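Local coordinates for acyl-[acyl-carrier-protein]--UDP-N-acetylglucosamine O-acyltransferase (PDB 4E6U), which probably transfers a 3-hydroxyacyl chain from acyl carrier protein to UDP-N-acetylglucosamine, the first step of lipid A synthesis, at residues 36-42 and 54-60; 83-87 and 108-112; 155-161 and 173-179; 162-168 and 255-261. All blocks are in the same frame, centred on the assembly; numbering follows the deposited sequence.

Interaction 1 of 4, residues 36-42 and 54-60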
# COMPACT_ATOMS: atom_id res chain seq x y z
N PRO A 36 -15.16 18.46 15.29
CA PRO A 36 -16.18 18.52 16.33
C PRO A 36 -16.35 17.21 17.08
O PRO A 36 -16.14 16.12 16.52
CB PRO A 36 -17.45 18.88 15.56
CG PRO A 36 -17.24 18.30 14.22
CD PRO A 36 -15.77 18.54 13.95
N GLN A 37 -16.76 17.32 18.34
CA GLN A 37 -17.06 16.13 19.16
C GLN A 37 -15.87 15.18 19.28
O GLN A 37 -16.03 13.95 19.33
CB GLN A 37 -18.30 15.39 18.61
CG GLN A 37 -19.54 16.26 18.53
CD GLN A 37 -19.95 16.81 19.87
OE1 GLN A 37 -19.94 16.10 20.87
NE2 GLN A 37 -20.32 18.10 19.90
N VAL A 38 -14.67 15.75 19.31
CA VAL A 38 -13.47 14.99 19.61
C VAL A 38 -13.05 15.19 21.05
O VAL A 38 -13.07 16.31 21.57
CB VAL A 38 -12.32 15.39 18.64
CG1 VAL A 38 -11.00 14.71 19.02
CG2 VAL A 38 -12.72 15.04 17.21
N THR A 39 -12.66 14.10 21.70
CA THR A 39 -12.10 14.16 23.04
C THR A 39 -10.74 13.52 23.00
O THR A 39 -10.59 12.44 22.42
CB THR A 39 -13.02 13.50 24.09
OG1 THR A 39 -13.10 12.09 23.88
CG2 THR A 39 -14.40 14.08 24.03
N ILE A 40 -9.73 14.18 23.58
CA ILE A 40 -8.36 13.67 23.59
C ILE A 40 -7.89 13.53 25.02
O ILE A 40 -7.81 14.52 25.76
CB ILE A 40 -7.39 14.54 22.78
CG1 ILE A 40 -7.94 14.75 21.37
CG2 ILE A 40 -6.01 13.90 22.76
CD1 ILE A 40 -7.02 15.56 20.48
N GLY A 41 -7.57 12.30 25.39
CA GLY A 41 -7.19 11.96 26.75
C GLY A 41 -5.78 12.32 27.13
O GLY A 41 -4.90 12.58 26.30
N ALA A 42 -5.54 12.30 28.44
CA ALA A 42 -4.34 12.84 29.02
C ALA A 42 -3.09 12.17 28.48
O ALA A 42 -3.04 10.95 28.32
CB ALA A 42 -4.39 12.68 30.55
N GLY A 54 -13.69 14.00 13.35
CA GLY A 54 -14.78 14.35 14.24
C GLY A 54 -15.25 13.12 14.95
O GLY A 54 -14.85 12.00 14.61
N PHE A 55 -16.08 13.31 15.98
CA PHE A 55 -16.80 12.18 16.59
C PHE A 55 -15.87 11.03 16.97
O PHE A 55 -16.11 9.87 16.64
CB PHE A 55 -17.96 11.73 15.67
CG PHE A 55 -18.92 12.83 15.39
CD1 PHE A 55 -20.03 13.00 16.21
CD2 PHE A 55 -18.69 13.73 14.35
CE1 PHE A 55 -20.92 14.05 15.98
CE2 PHE A 55 -19.58 14.77 14.11
CZ PHE A 55 -20.69 14.93 14.93
N THR A 56 -14.80 11.39 17.68
CA THR A 56 -13.75 10.45 18.04
C THR A 56 -13.37 10.66 19.50
O THR A 56 -13.14 11.80 19.92
CB THR A 56 -12.51 10.65 17.12
OG1 THR A 56 -12.89 10.33 15.77
CG2 THR A 56 -11.36 9.75 17.50
N ARG A 57 -13.32 9.57 20.26
CA ARG A 57 -12.82 9.59 21.63
C ARG A 57 -11.47 8.92 21.63
O ARG A 57 -11.36 7.77 21.19
CB ARG A 57 -13.78 8.85 22.57
CG ARG A 57 -15.15 9.48 22.63
CD ARG A 57 -16.10 8.72 23.55
NE ARG A 57 -17.48 9.16 23.32
CZ ARG A 57 -18.39 8.50 22.60
NH1 ARG A 57 -18.10 7.33 22.04
NH2 ARG A 57 -19.60 9.02 22.45
N ILE A 58 -10.44 9.63 22.07
CA ILE A 58 -9.07 9.13 22.13
C ILE A 58 -8.65 9.07 23.59
O ILE A 58 -8.79 10.06 24.31
CB ILE A 58 -8.10 10.04 21.33
CG1 ILE A 58 -8.53 10.05 19.86
CG2 ILE A 58 -6.65 9.57 21.49
CD1 ILE A 58 -7.86 11.09 18.99
N GLY A 59 -8.13 7.93 24.02
CA GLY A 59 -7.71 7.75 25.41
C GLY A 59 -6.37 8.38 25.75
O GLY A 59 -5.96 9.37 25.15
N GLN A 60 -5.70 7.78 26.72
CA GLN A 60 -4.53 8.39 27.31
C GLN A 60 -3.26 7.85 26.71
O GLN A 60 -3.19 6.69 26.31
CB GLN A 60 -4.50 8.10 28.82
CG GLN A 60 -5.69 8.71 29.57
CD GLN A 60 -5.62 8.55 31.09
OE1 GLN A 60 -6.33 9.25 31.82
NE2 GLN A 60 -4.79 7.64 31.56
O HOH W 1 -7.86 11.64 30.21

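Interaction 2 of 4, residues 83-87 and 108-112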
# COMPACT_ATOMS: atom_id res chain seq x y z
N GLU A 83 -24.88 10.03 12.47
CA GLU A 83 -23.91 10.25 13.52
C GLU A 83 -23.29 8.93 13.93
O GLU A 83 -23.97 8.05 14.46
CB GLU A 83 -24.56 10.92 14.74
CG GLU A 83 -23.56 11.25 15.84
CD GLU A 83 -24.20 11.97 16.99
OE1 GLU A 83 -24.38 11.34 18.05
OE2 GLU A 83 -24.52 13.17 16.83
N THR A 84 -21.98 8.79 13.69
CA THR A 84 -21.28 7.59 14.11
C THR A 84 -19.89 7.98 14.61
O THR A 84 -19.45 9.11 14.41
CB THR A 84 -21.13 6.54 13.00
OG1 THR A 84 -20.26 7.07 12.01
CG2 THR A 84 -22.49 6.21 12.33
N TRP A 85 -19.23 7.03 15.26
CA TRP A 85 -18.09 7.31 16.12
C TRP A 85 -16.89 6.41 15.87
O TRP A 85 -17.01 5.31 15.29
CB TRP A 85 -18.53 7.14 17.59
CG TRP A 85 -19.49 8.20 18.00
CD1 TRP A 85 -20.85 8.21 17.78
CD2 TRP A 85 -19.18 9.41 18.69
NE1 TRP A 85 -21.39 9.36 18.30
CE2 TRP A 85 -20.39 10.11 18.87
CE3 TRP A 85 -17.99 9.96 19.20
CZ2 TRP A 85 -20.45 11.36 19.52
CZ3 TRP A 85 -18.05 11.20 19.84
CH2 TRP A 85 -19.27 11.88 19.99
N LEU A 86 -15.75 6.90 16.33
CA LEU A 86 -14.53 6.13 16.51
C LEU A 86 -14.10 6.25 17.96
O LEU A 86 -14.09 7.35 18.51
CB LEU A 86 -13.40 6.63 15.58
CG LEU A 86 -11.98 6.09 15.84
CD1 LEU A 86 -11.91 4.60 15.58
CD2 LEU A 86 -10.97 6.81 14.95
N GLU A 87 -13.71 5.12 18.55
CA GLU A 87 -13.07 5.12 19.86
C GLU A 87 -11.69 4.48 19.79
O GLU A 87 -11.52 3.44 19.16
CB GLU A 87 -13.96 4.35 20.86
CG GLU A 87 -15.19 5.12 21.29
CD GLU A 87 -16.15 4.31 22.15
OE1 GLU A 87 -15.90 3.11 22.40
OE2 GLU A 87 -17.17 4.91 22.54
N ASN A 108 -23.22 -0.90 14.52
CA ASN A 108 -23.40 -0.34 15.87
C ASN A 108 -22.85 1.09 15.96
O ASN A 108 -22.60 1.60 17.06
CB ASN A 108 -22.71 -1.25 16.90
CG ASN A 108 -23.07 -0.90 18.35
OD1 ASN A 108 -24.20 -0.53 18.65
ND2 ASN A 108 -22.08 -1.01 19.23
N ALA A 109 -22.66 1.72 14.80
CA ALA A 109 -22.28 3.15 14.74
C ALA A 109 -20.94 3.43 15.43
O ALA A 109 -20.70 4.53 15.91
CB ALA A 109 -23.41 4.03 15.30
N LEU A 110 -20.06 2.43 15.44
CA LEU A 110 -18.83 2.55 16.22
C LEU A 110 -17.70 1.70 15.67
O LEU A 110 -17.83 0.49 15.49
CB LEU A 110 -19.09 2.17 17.69
CG LEU A 110 -17.88 2.19 18.63
CD1 LEU A 110 -17.38 3.60 18.83
CD2 LEU A 110 -18.27 1.55 19.98
N THR A 111 -16.59 2.35 15.38
CA THR A 111 -15.33 1.66 15.18
C THR A 111 -14.56 1.79 16.47
O THR A 111 -14.54 2.88 17.05
CB THR A 111 -14.54 2.35 14.07
OG1 THR A 111 -15.35 2.41 12.89
CG2 THR A 111 -13.24 1.63 13.78
N LYS A 112 -13.97 0.69 16.95
CA LYS A 112 -13.32 0.69 18.26
C LYS A 112 -11.98 0.01 18.21
O LYS A 112 -11.86 -1.09 17.67
CB LYS A 112 -14.23 0.01 19.31
CG LYS A 112 -13.65 0.02 20.71
CD LYS A 112 -14.72 -0.35 21.72
CE LYS A 112 -14.18 -0.26 23.15
NZ LYS A 112 -13.93 1.15 23.59

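Interaction 3 of 4, residues 155-161 and 173-179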
# COMPACT_ATOMS: atom_id res chain seq x y z
N VAL A 155 -0.18 -8.85 12.33
CA VAL A 155 -0.56 -8.89 10.93
C VAL A 155 0.62 -8.40 10.09
O VAL A 155 1.04 -7.25 10.19
CB VAL A 155 -1.81 -8.05 10.63
CG1 VAL A 155 -2.24 -8.24 9.16
CG2 VAL A 155 -2.95 -8.39 11.60
N GLY A 156 1.17 -9.30 9.28
CA GLY A 156 2.34 -8.97 8.47
C GLY A 156 2.05 -7.95 7.38
O GLY A 156 0.91 -7.76 6.95
N GLY A 157 3.11 -7.30 6.93
CA GLY A 157 2.99 -6.15 6.05
C GLY A 157 2.30 -6.46 4.74
O GLY A 157 2.45 -7.55 4.17
N ASN A 158 1.55 -5.49 4.26
CA ASN A 158 0.90 -5.55 2.96
C ASN A 158 -0.16 -6.66 2.88
O ASN A 158 -0.43 -7.22 1.81
CB ASN A 158 1.93 -5.70 1.84
CG ASN A 158 1.36 -5.28 0.52
OD1 ASN A 158 0.44 -4.46 0.47
ND2 ASN A 158 1.88 -5.85 -0.56
N SER A 159 -0.73 -7.00 4.03
CA SER A 159 -1.83 -7.95 4.07
C SER A 159 -3.16 -7.23 4.04
O SER A 159 -3.26 -6.04 4.39
CB SER A 159 -1.74 -8.84 5.31
OG SER A 159 -0.57 -9.63 5.27
N GLY A 160 -4.19 -7.95 3.59
CA GLY A 160 -5.56 -7.46 3.57
C GLY A 160 -6.47 -8.43 4.27
O GLY A 160 -6.35 -9.65 4.10
N ILE A 161 -7.40 -7.90 5.06
CA ILE A 161 -8.39 -8.71 5.75
C ILE A 161 -9.77 -8.33 5.25
O ILE A 161 -10.20 -7.20 5.40
CB ILE A 161 -8.28 -8.54 7.26
CG1 ILE A 161 -6.85 -8.84 7.71
CG2 ILE A 161 -9.30 -9.47 7.96
CD1 ILE A 161 -6.56 -8.49 9.13
N ILE A 173 -0.66 -13.44 10.99
CA ILE A 173 -0.92 -13.41 9.56
C ILE A 173 0.40 -13.08 8.88
O ILE A 173 1.02 -12.06 9.18
CB ILE A 173 -2.03 -12.36 9.22
CG1 ILE A 173 -3.40 -12.88 9.69
CG2 ILE A 173 -2.06 -12.04 7.72
CD1 ILE A 173 -4.48 -11.83 9.79
N GLY A 174 0.84 -13.95 7.97
CA GLY A 174 2.10 -13.71 7.27
C GLY A 174 2.04 -12.49 6.37
O GLY A 174 0.96 -12.07 5.94
N GLY A 175 3.20 -11.93 6.08
CA GLY A 175 3.27 -10.82 5.12
C GLY A 175 2.58 -11.14 3.80
O GLY A 175 2.57 -12.29 3.33
N ALA A 176 1.96 -10.12 3.22
CA ALA A 176 1.39 -10.16 1.88
C ALA A 176 0.29 -11.21 1.73
O ALA A 176 0.12 -11.80 0.66
CB ALA A 176 2.47 -10.37 0.83
N SER A 177 -0.47 -11.41 2.81
CA SER A 177 -1.58 -12.36 2.77
C SER A 177 -2.90 -11.70 2.41
O SER A 177 -3.11 -10.51 2.67
CB SER A 177 -1.74 -13.06 4.11
OG SER A 177 -0.59 -13.78 4.47
N LEU A 178 -3.80 -12.49 1.83
CA LEU A 178 -5.17 -12.07 1.59
C LEU A 178 -6.05 -12.97 2.44
O LEU A 178 -6.17 -14.16 2.17
CB LEU A 178 -5.54 -12.16 0.10
CG LEU A 178 -7.00 -11.83 -0.26
CD1 LEU A 178 -7.37 -10.39 0.10
CD2 LEU A 178 -7.25 -12.11 -1.74
N ILE A 179 -6.62 -12.41 3.49
CA ILE A 179 -7.44 -13.18 4.42
C ILE A 179 -8.90 -13.02 4.08
O ILE A 179 -9.45 -11.92 4.16
CB ILE A 179 -7.15 -12.76 5.88
CG1 ILE A 179 -5.67 -12.96 6.23
CG2 ILE A 179 -8.08 -13.52 6.85
CD1 ILE A 179 -5.15 -14.39 6.11
O HOH W 2 -2.54 -8.57 0.29

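Interaction 4 of 4, residues 162-168 and 255-261. With EDO (1,2-ethanediol), chain I.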
# COMPACT_ATOMS: atom_id res chain seq x y z
N HIS A 162 -10.46 -9.29 4.64
CA HIS A 162 -11.77 -9.10 4.04
C HIS A 162 -12.86 -8.74 5.06
O HIS A 162 -12.79 -9.14 6.22
CB HIS A 162 -12.15 -10.42 3.32
CG HIS A 162 -13.34 -10.33 2.41
ND1 HIS A 162 -14.64 -10.52 2.83
CD2 HIS A 162 -13.41 -10.13 1.07
CE1 HIS A 162 -15.46 -10.41 1.80
NE2 HIS A 162 -14.74 -10.17 0.72
N GLN A 163 -13.85 -7.98 4.60
CA GLN A 163 -14.99 -7.58 5.46
C GLN A 163 -15.59 -8.74 6.24
O GLN A 163 -15.69 -9.88 5.73
CB GLN A 163 -16.07 -6.86 4.64
CG GLN A 163 -16.60 -7.70 3.49
CD GLN A 163 -17.81 -7.10 2.78
OE1 GLN A 163 -18.29 -6.02 3.12
NE2 GLN A 163 -18.32 -7.81 1.78
N PHE A 164 -15.94 -8.46 7.49
CA PHE A 164 -16.64 -9.40 8.39
C PHE A 164 -15.79 -10.52 8.94
O PHE A 164 -16.26 -11.30 9.77
CB PHE A 164 -17.93 -9.97 7.77
CG PHE A 164 -18.96 -8.93 7.48
CD1 PHE A 164 -19.72 -8.39 8.51
CD2 PHE A 164 -19.16 -8.48 6.18
CE1 PHE A 164 -20.69 -7.41 8.24
CE2 PHE A 164 -20.11 -7.50 5.91
CZ PHE A 164 -20.87 -6.97 6.95
N CYS A 165 -14.53 -10.62 8.52
CA CYS A 165 -13.66 -11.64 9.10
C CYS A 165 -13.34 -11.41 10.58
O CYS A 165 -13.42 -10.28 11.08
CB CYS A 165 -12.35 -11.73 8.32
SG CYS A 165 -12.53 -12.45 6.67
N LYS A 166 -13.00 -12.49 11.26
CA LYS A 166 -12.64 -12.46 12.67
C LYS A 166 -11.26 -13.07 12.84
O LYS A 166 -11.01 -14.20 12.45
CB LYS A 166 -13.69 -13.21 13.50
CG LYS A 166 -15.07 -12.62 13.31
CD LYS A 166 -16.18 -13.39 14.04
CE LYS A 166 -17.54 -12.84 13.67
NZ LYS A 166 -17.73 -11.41 14.07
N ILE A 167 -10.34 -12.29 13.40
CA ILE A 167 -8.95 -12.68 13.57
C ILE A 167 -8.70 -12.73 15.05
O ILE A 167 -8.65 -11.70 15.74
CB ILE A 167 -7.99 -11.66 12.90
CG1 ILE A 167 -8.47 -11.31 11.49
CG2 ILE A 167 -6.56 -12.17 12.95
CD1 ILE A 167 -8.56 -12.48 10.52
N ASP A 168 -8.61 -13.94 15.59
CA ASP A 168 -8.64 -14.09 17.03
C ASP A 168 -7.27 -14.04 17.71
O ASP A 168 -6.22 -13.98 17.05
CB ASP A 168 -9.47 -15.34 17.41
CG ASP A 168 -10.96 -15.05 17.42
OD1 ASP A 168 -11.36 -13.86 17.36
OD2 ASP A 168 -11.77 -15.99 17.52
N SER A 255 -13.50 -19.27 18.64
CA SER A 255 -13.31 -18.93 17.23
C SER A 255 -14.28 -19.66 16.31
O SER A 255 -14.88 -19.08 15.42
CB SER A 255 -11.88 -19.26 16.78
OG SER A 255 -10.92 -18.50 17.48
N LEU A 256 -14.41 -20.97 16.53
CA LEU A 256 -15.23 -21.77 15.64
C LEU A 256 -16.72 -21.53 15.86
O LEU A 256 -17.49 -21.51 14.91
CB LEU A 256 -14.88 -23.25 15.80
CG LEU A 256 -13.76 -23.75 14.85
CD1 LEU A 256 -12.46 -22.92 14.85
CD2 LEU A 256 -13.46 -25.20 15.21
N GLU A 257 -17.10 -21.28 17.11
CA GLU A 257 -18.50 -21.00 17.43
C GLU A 257 -18.94 -19.62 16.94
O GLU A 257 -20.09 -19.43 16.56
CB GLU A 257 -18.74 -21.14 18.93
CG GLU A 257 -18.61 -22.60 19.36
CD GLU A 257 -18.99 -22.90 20.80
OE1 GLU A 257 -18.82 -22.03 21.69
OE2 GLU A 257 -19.44 -24.04 21.04
N GLN A 258 -18.01 -18.67 16.90
CA GLN A 258 -18.34 -17.28 16.58
C GLN A 258 -18.23 -16.96 15.10
O GLN A 258 -18.69 -15.91 14.63
CB GLN A 258 -17.47 -16.33 17.40
CG GLN A 258 -17.83 -16.33 18.87
CD GLN A 258 -16.77 -15.70 19.75
OE1 GLN A 258 -15.73 -15.24 19.27
NE2 GLN A 258 -17.02 -15.68 21.05
N SER A 259 -17.64 -17.88 14.34
CA SER A 259 -17.37 -17.65 12.93
C SER A 259 -18.63 -17.37 12.10
O SER A 259 -19.64 -18.05 12.25
CB SER A 259 -16.62 -18.85 12.35
OG SER A 259 -16.32 -18.64 10.98
N GLU A 260 -18.55 -16.36 11.24
CA GLU A 260 -19.62 -16.06 10.29
C GLU A 260 -19.22 -16.39 8.85
O GLU A 260 -20.05 -16.81 8.05
CB GLU A 260 -20.05 -14.59 10.40
CG GLU A 260 -20.92 -14.32 11.62
CD GLU A 260 -21.31 -12.86 11.78
OE1 GLU A 260 -21.83 -12.53 12.87
OE2 GLU A 260 -21.11 -12.04 10.84
N ARG A 261 -17.95 -16.21 8.53
CA ARG A 261 -17.48 -16.43 7.17
C ARG A 261 -16.88 -17.81 6.97
O ARG A 261 -16.41 -18.14 5.87
CB ARG A 261 -16.47 -15.35 6.79
CG ARG A 261 -17.15 -14.01 6.59
CD ARG A 261 -16.20 -12.99 6.02
NE ARG A 261 -15.56 -13.42 4.78
CZ ARG A 261 -16.12 -13.36 3.57
NH1 ARG A 261 -17.35 -12.89 3.40
NH2 ARG A 261 -15.43 -13.78 2.51
C1 EDO I . -18.71 -11.13 0.20
O1 EDO I . -18.91 -10.54 1.49
C2 EDO I . -18.92 -12.63 0.29
O2 EDO I . -17.71 -13.30 -0.08
O HOH W 3 -16.61 -14.12 10.29
O HOH W 4 -18.71 -10.88 11.08
O HOH W 5 -20.45 -10.81 14.43
O HOH W 6 -14.22 -15.04 16.77

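Interaction 1 of 4, residues 36-42 and 54-60
Gly54 opens segment 54-60 with its CA 3.7 Å from Val38 CG2, and Thr56 OG1 donates back to Gly54 O (2.8 Å). At Phe55 the backbone turns with phi and psi near 50°, much like Gln37 (59/34°) one coil earlier. Phe55 N donates to Pro36 O at 2.9 Å, while Gln37 CB lies 4.1 Å from the Phe55 ring centroid, 21° off the normal, a CH-pi contact over the face. Thr56 N reaches Gln37 O in a long, bent bond (3.3 Å, 138°). The regular parallel ladder starts with Thr39 N on Thr56 O (2.9 Å) and continues with Ile58 N on Thr39 O (2.8 Å) and Gly41 N on Ile58 O (2.8 Å). Arg57 shares a face with Thr39, its CG 3.5 Å from Thr39 OG1, and its guanidinium pairs with Glu87. Ile58 points to the other, buried face, its CD1 in loose apolar contact with Ile40 CG1 (4.4 Å). A water joins Gln60 OE1 (3.3 Å) to Ala42 N (3.0 Å). Strand axes 3° apart fit parallel neighbours one coil apart; hexapeptide repeats and stacked short strands identify the left-handed beta-helix. Strand 38-40 is flanked by strand 21-22, and strand 56-58 by strand 85-88.

Interaction 2 of 4, residues 83-87 and 108-112
Trp85 leaves its strand with chi1 -68° (m) and chi2 82°, so the indole swings away from segment 108-112; Trp85 CB meets Leu110 CD1 at 3.9 Å, and the ring edge lies near Ala109 O. The ring turns to the preceding coil, where it meets Phe55 edge-to-face and Arg57 in a cation-pi contact. Leu110, in the t,p rotamer, leans back across the gap and brings CD1 to 3.6 Å from Glu87 CD. Glu87 is m,t, and its OE1 accepts from Lys112 NZ at 3.0 Å in a salt bridge; its OE2 serves Arg57, so one carboxylate spans three coils. These residues decorate the outer face of a flat side of the left-handed parallel beta-helix of the hexapeptide acyltransferases, the short-segment axes of strands 85-87 and 110-112 lying 16° apart. Backbone hydrogen bonds from Trp85 N to Ala109 O (3.0 Å), Thr111 N to Trp85 O (3.0 Å) and Glu87 N to Thr111 O (2.8 Å) fix the register. On the inward face, Leu86 is also t,p, which places its CD1 3.7 Å from Thr111 CG2. The Thr111 hydroxyl (chi1 -55°, m) hydrogen-bonds His101 O and Asp128 N, and Thr84 OG1 (chi1 68°, p) hydrogen-bonds Gly103 O.

Interaction 3 of 4, residues 155-161 and 173-179
Two superposed corners of the left-handed beta-helix meet here, each a type II turn (Gly156 to Ser159 and Gly174 to Ser177), and five hydrogen bonds link the two coils. Gly156 N donates to Ile173 O (2.8 Å, 149°) as the strands run into the turn. Within the corner, Ala176 N takes Gly157 O (2.8 Å), and the side chain of Ser159 substitutes for a backbone acceptor: its OG receives Ser177 N at 3.0 Å (160°). The equivalent hydroxyl a coil later, Ser177 OG, donates to Gly174 O (2.7 Å) and itself accepts from Gly191 N. Past the turn the ladder resumes, with Gly160 N on Ser177 O (2.9 Å) and Ile179 N on Gly160 O (2.8 Å, 174°). Asn158 O and Ser177 O share a bridging water, 2.9 and 3.1 Å from its oxygen. An ideal CB on Gly156 would clash, 2.5 Å from Gly175 N. Inside, Ile161 CD1 touches Ile173 CD1 at 4.0 Å. The corner also faces the trimer axis, where Asn158 makes weak hydrogen bonds to Asn158 of both other subunits. Strand 160-161 lies between strands 142-143 and 178-179 in the parallel sheet, and Ile167 of strand 166-167 packs against Ile161, Ile173 and Ile179.

Interaction 4 of 4, residues 162-168 and 255-261
His162 begins a type II turn that runs to Cys165, closed by Cys165 N on His162 O (3.2 Å). Its ND1 donates to Gln163 O (3.1 Å), and the guanidinium of Arg261 lies over a face of the imidazole, the planes inclined by about 30°: His162 ND1 is 3.3 Å from Arg261 CZ. Gln163 O sits 3.2 Å from Arg261 CD, and Gln163 NE2 makes a weak hydrogen bond (2.8 Å) to O1 of an ethanediol, probably from the crystallisation liquor. Phe164 adds its CB, 3.9 Å from Arg261 CD, while its ring stacks on His146. Two waters link Phe164 O to the tail: one lies 2.9 Å from Phe164 O and accepts from Glu260 N (3.1 Å), and a second lies 2.8 Å from Phe164 O and 2.7 Å from Glu260 OE2. The turn belongs to a corner of the left-handed beta-helix, and segment 255-261 is the end of helix 250-258 and the tail beyond it, so the C-terminal helical domain folds back onto the coils here. Cys165 SG lies 3.7 Å from Arg261 NE, which donates to Leu180 O. Lys166, facing the tail from strand 166-167, brings CE to 3.4 Å from Gln258 O; its NZ stays 4.4 Å from Glu260 OE1, beyond a salt bridge, and a water bridges them at 2.8 and 2.7 Å. Asp168 OD2 accepts directly from Ser255 OG at 2.7 Å.

How the interactions relate
Interactions 1 and 2 lie in one sheet of the beta-helix, where strands 56-58 and 85-88 are neighbours; they touch through the salt bridge of Arg57 NH1 with Glu87 OE2 (2.6 Å). Both are partly buried ladders with their charged side chains outward. Interaction 3, about 29 Å from interaction 1 between centres, is also partly buried but joins turns: a serine hydroxyl joins the backbone bonds, and glycines allow the close approach. Interaction 4, a surface contact of side chains and waters between a beta-helix coil and the C-terminal domain, reaches the sheet of interactions 1 and 2 through strand 166-167. It alternates with interaction 3 along the chain, meeting it through Ile167, packed on Ile173 and Ile179, and a probable hydrogen bond from His162 N to Ile179 O (2.9 Å).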